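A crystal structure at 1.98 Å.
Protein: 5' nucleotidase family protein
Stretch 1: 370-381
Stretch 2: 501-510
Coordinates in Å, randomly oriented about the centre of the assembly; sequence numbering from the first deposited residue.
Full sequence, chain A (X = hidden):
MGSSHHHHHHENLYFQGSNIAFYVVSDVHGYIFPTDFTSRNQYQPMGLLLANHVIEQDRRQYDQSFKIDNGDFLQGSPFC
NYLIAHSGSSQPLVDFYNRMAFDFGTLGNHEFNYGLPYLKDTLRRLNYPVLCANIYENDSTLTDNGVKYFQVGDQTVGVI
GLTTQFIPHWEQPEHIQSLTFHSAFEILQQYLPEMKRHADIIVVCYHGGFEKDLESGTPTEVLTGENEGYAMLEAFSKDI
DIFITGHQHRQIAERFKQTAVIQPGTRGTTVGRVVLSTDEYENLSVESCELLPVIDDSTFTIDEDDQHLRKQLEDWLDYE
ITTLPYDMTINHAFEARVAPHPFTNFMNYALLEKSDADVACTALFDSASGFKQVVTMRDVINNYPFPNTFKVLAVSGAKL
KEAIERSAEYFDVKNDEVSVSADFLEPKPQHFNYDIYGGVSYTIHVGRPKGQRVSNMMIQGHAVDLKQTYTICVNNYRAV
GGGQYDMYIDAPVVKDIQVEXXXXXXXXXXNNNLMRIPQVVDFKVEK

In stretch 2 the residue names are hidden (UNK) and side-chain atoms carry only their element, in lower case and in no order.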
# COMPACT_ATOMS: atom_id res chain seq x y z
N GLY A 370 11.54 -15.62 -3.89
CA GLY A 370 11.53 -16.76 -4.80
C GLY A 370 11.06 -18.02 -4.10
O GLY A 370 10.52 -17.97 -2.99
N PHE A 371 11.23 -19.17 -4.76
CA PHE A 371 10.83 -20.43 -4.17
C PHE A 371 12.02 -21.37 -3.93
O PHE A 371 12.95 -21.43 -4.72
CB PHE A 371 9.84 -21.23 -5.03
CG PHE A 371 8.52 -20.55 -5.31
CD1 PHE A 371 7.91 -19.72 -4.39
CD2 PHE A 371 7.83 -20.87 -6.47
CE1 PHE A 371 6.67 -19.15 -4.67
CE2 PHE A 371 6.60 -20.32 -6.75
CZ PHE A 371 6.01 -19.45 -5.84
N LYS A 372 11.95 -22.10 -2.83
CA LYS A 372 12.91 -23.14 -2.54
C LYS A 372 12.24 -24.34 -3.19
O LYS A 372 11.18 -24.19 -3.80
CB LYS A 372 13.05 -23.36 -1.04
CG LYS A 372 13.56 -22.16 -0.27
CD LYS A 372 13.44 -22.37 1.24
CE LYS A 372 11.97 -22.43 1.66
NZ LYS A 372 11.80 -22.62 3.12
N GLN A 373 12.82 -25.53 -3.03
CA GLN A 373 12.24 -26.71 -3.63
C GLN A 373 10.86 -27.02 -3.04
O GLN A 373 9.95 -27.39 -3.77
CB GLN A 373 13.18 -27.91 -3.50
CG GLN A 373 14.52 -27.66 -4.16
CD GLN A 373 15.35 -28.92 -4.33
OE1 GLN A 373 14.83 -30.00 -4.59
NE2 GLN A 373 16.66 -28.76 -4.23
N VAL A 374 10.70 -26.85 -1.73
CA VAL A 374 9.40 -27.07 -1.12
C VAL A 374 8.73 -25.70 -1.10
O VAL A 374 9.30 -24.71 -0.63
CB VAL A 374 9.50 -27.69 0.29
CG1 VAL A 374 8.10 -27.89 0.88
CG2 VAL A 374 10.23 -29.02 0.22
N VAL A 375 7.53 -25.65 -1.66
CA VAL A 375 6.77 -24.42 -1.75
C VAL A 375 5.52 -24.54 -0.89
O VAL A 375 4.73 -25.48 -1.07
CB VAL A 375 6.33 -24.11 -3.18
CG1 VAL A 375 5.61 -22.78 -3.24
CG2 VAL A 375 7.53 -24.12 -4.13
N THR A 376 5.36 -23.60 0.05
CA THR A 376 4.18 -23.58 0.92
C THR A 376 3.33 -22.33 0.60
O THR A 376 3.77 -21.45 -0.15
CB THR A 376 4.58 -23.53 2.40
OG1 THR A 376 5.29 -22.31 2.65
CG2 THR A 376 5.48 -24.73 2.78
N MSE A 377 2.14 -22.26 1.17
CA MSE A 377 1.23 -21.11 0.97
C MSE A 377 1.98 -19.83 1.35
O MSE A 377 1.88 -18.80 0.64
CB MSE A 377 -0.03 -21.35 1.79
CG MSE A 377 -1.08 -20.25 1.66
SE MSE A 377 -1.51 -19.81 -0.23
CE MSE A 377 -2.81 -21.27 -0.39
N ARG A 378 2.75 -19.90 2.44
CA ARG A 378 3.58 -18.79 2.95
C ARG A 378 4.45 -18.21 1.85
O ARG A 378 4.51 -17.01 1.66
CB ARG A 378 4.49 -19.29 4.09
CG ARG A 378 5.24 -18.19 4.88
CD ARG A 378 6.19 -18.74 5.93
NE ARG A 378 5.52 -19.69 6.80
CZ ARG A 378 4.86 -19.38 7.91
NH1 ARG A 378 4.81 -18.12 8.35
NH2 ARG A 378 4.26 -20.34 8.57
N ASP A 379 5.13 -19.09 1.12
CA ASP A 379 6.03 -18.68 0.04
C ASP A 379 5.30 -18.03 -1.12
O ASP A 379 5.78 -17.05 -1.67
CB ASP A 379 6.83 -19.89 -0.41
CG ASP A 379 7.53 -20.58 0.74
OD1 ASP A 379 8.29 -19.90 1.47
OD2 ASP A 379 7.33 -21.78 0.94
N VAL A 380 4.15 -18.57 -1.49
CA VAL A 380 3.38 -18.03 -2.60
C VAL A 380 2.92 -16.61 -2.30
O VAL A 380 3.01 -15.71 -3.14
CB VAL A 380 2.13 -18.90 -2.93
CG1 VAL A 380 1.22 -18.18 -3.91
CG2 VAL A 380 2.54 -20.26 -3.47
N ILE A 381 2.42 -16.41 -1.08
CA ILE A 381 1.93 -15.10 -0.67
C ILE A 381 3.06 -14.07 -0.62
O ILE A 381 2.89 -12.94 -1.07
CB ILE A 381 1.18 -15.15 0.68
CG1 ILE A 381 -0.08 -16.03 0.56
CG2 ILE A 381 0.78 -13.74 1.06
CD1 ILE A 381 -0.86 -16.26 1.85
N UNK A 501 -3.16 -13.31 -8.46
CA UNK A 501 -1.77 -13.73 -8.59
C UNK A 501 -1.35 -14.95 -7.81
O UNK A 501 -0.74 -15.85 -8.36
N UNK A 502 -1.65 -15.00 -6.52
CA UNK A 502 -1.25 -16.15 -5.72
C UNK A 502 -1.85 -17.44 -6.28
O UNK A 502 -1.13 -18.43 -6.48
c UNK A 502 -1.65 -15.94 -4.26
N UNK A 503 -3.15 -17.42 -6.60
CA UNK A 503 -3.81 -18.60 -7.13
C UNK A 503 -3.29 -18.99 -8.53
O UNK A 503 -3.17 -20.19 -8.85
o UNK A 503 -5.90 -20.52 -5.36
c UNK A 503 -5.31 -18.38 -7.19
n UNK A 503 -5.59 -21.96 -7.04
c UNK A 503 -6.05 -19.64 -7.56
c UNK A 503 -5.83 -20.74 -6.55
N UNK A 504 -2.97 -18.00 -9.35
CA UNK A 504 -2.44 -18.26 -10.68
C UNK A 504 -1.13 -19.04 -10.53
O UNK A 504 -0.93 -20.03 -11.23
c UNK A 504 -2.28 -15.80 -13.70
c UNK A 504 -2.29 -16.95 -11.48
c UNK A 504 -0.37 -17.33 -13.09
c UNK A 504 -1.86 -17.05 -12.94
N UNK A 505 -0.26 -18.62 -9.62
CA UNK A 505 1.00 -19.34 -9.37
C UNK A 505 0.73 -20.75 -8.81
O UNK A 505 1.39 -21.71 -9.18
c UNK A 505 3.40 -16.57 -8.02
c UNK A 505 3.05 -17.33 -10.37
c UNK A 505 1.94 -18.55 -8.45
c UNK A 505 2.42 -17.20 -8.99
N UNK A 506 -0.24 -20.86 -7.91
CA UNK A 506 -0.60 -22.16 -7.34
C UNK A 506 -1.10 -23.12 -8.44
O UNK A 506 -0.70 -24.28 -8.46
c UNK A 506 -1.04 -21.29 -5.03
c UNK A 506 -2.00 -20.98 -3.88
c UNK A 506 -1.67 -22.00 -6.25
c UNK A 506 -2.26 -23.35 -5.87
N UNK A 507 -1.97 -22.62 -9.32
CA UNK A 507 -2.51 -23.41 -10.44
C UNK A 507 -1.38 -23.91 -11.32
O UNK A 507 -1.30 -25.10 -11.61
o UNK A 507 -5.53 -21.42 -11.06
c UNK A 507 -3.48 -22.58 -11.31
c UNK A 507 -4.79 -22.29 -10.60
o UNK A 507 -5.08 -22.92 -9.59
N UNK A 508 -0.49 -23.01 -11.75
CA UNK A 508 0.62 -23.42 -12.59
C UNK A 508 1.46 -24.48 -11.88
O UNK A 508 1.77 -25.52 -12.46
c UNK A 508 2.42 -22.40 -15.29
c UNK A 508 4.62 -23.25 -15.72
c UNK A 508 2.59 -22.57 -13.93
c UNK A 508 1.50 -22.23 -12.96
c UNK A 508 3.79 -23.10 -13.47
c UNK A 508 4.80 -23.43 -14.36
c UNK A 508 3.43 -22.73 -16.19
N UNK A 509 1.81 -24.21 -10.63
CA UNK A 509 2.60 -25.15 -9.84
C UNK A 509 1.96 -26.54 -9.74
O UNK A 509 2.65 -27.55 -9.81
c UNK A 509 5.25 -23.96 -8.68
c UNK A 509 3.85 -22.92 -6.88
c UNK A 509 3.86 -23.47 -8.30
c UNK A 509 2.84 -24.60 -8.43
N UNK A 510 0.64 -26.57 -9.61
CA UNK A 510 -0.08 -27.83 -9.47
C UNK A 510 -0.22 -28.62 -10.77
O UNK A 510 -0.36 -29.84 -10.73
c UNK A 510 -1.47 -27.57 -8.88
o UNK A 510 -1.38 -26.95 -7.61

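Position 501 has backbone atoms and no side-chain atom. It touches nothing on stretch 1. It is Gly501.

Position 502 carries one carbon. That carbon, CB, lies 3.7 Å from CG1 of Val380, and its CA-to-CB bond points toward stretch 1. The backbone O of 502 is 3.5 Å from the same Val380 CG1. A single carbon means Ala502. Here the two backbones come close, with CA of Ala502 5.9 Å from CA of Val380.

Position 503 has three carbons in a chain, the third carrying one oxygen and one nitrogen. It makes no contact with stretch 1. This is an amide, so the residue is Gln503.

Position 504 has four carbons, forked at the second. It is out of reach of stretch 1. The fork identifies Leu504.

Position 505 has the same four carbons and the same fork. Its CA-to-CB bond points toward stretch 1, and one fork carbon approaches the ring of Phe371. It is Leu505, with CD1 4.5 Å from CZ of Phe371.

Position 506 also has four carbons, but the fork is at the first, and one arm is two carbons long. Its CA-to-CB bond points sideways, yet the end of the side chain comes nearer. The end of the long arm reaches Met377, a selenomethionine, and the inner carbon of that arm reaches Val380. That is Ile506. Its CD1 lies 3.6 Å from CE of Met377, and its CG1 lies 4.0 Å from CG1 of Val380.

Position 507 has two carbons, the second carrying two oxygens. It is out of reach of stretch 1. This carboxylate is Asp507. Its OD1 accepts a hydrogen bond from NE2 of Gln503 at 2.8 Å, one turn back.

Position 508 has one carbon and then a ring of six carbons. It does not reach stretch 1. It is Phe508.

Position 509 has four carbons, forked at the second. Its CA-to-CB bond points toward stretch 1, and one fork carbon lies near both Phe371 and Val375. It is Leu509. Its CD1 is 3.8 Å from CE2 of Phe371 and 4.0 Å from CG1 of Val375.

Position 510 has one carbon and one oxygen and does not reach stretch 1. It is Ser510. Its OG donates to the backbone O of Ile506 at 2.9 Å.

The contact is apolar, with no hydrogen bond across it. Residues 502, 505, 506 and 509 recur at helical spacing, so one helix presents them all to stretch 1. Ala502 and Ile506 meet the helix that holds Met377 and Val380. Leu505 and Leu509 meet Phe371, and Leu509 also meets Val375; Phe371 and Val375 are on strands. Together the two stretches bury 345 Å².

Stretch 2 501-510: GAQLLIDFLS
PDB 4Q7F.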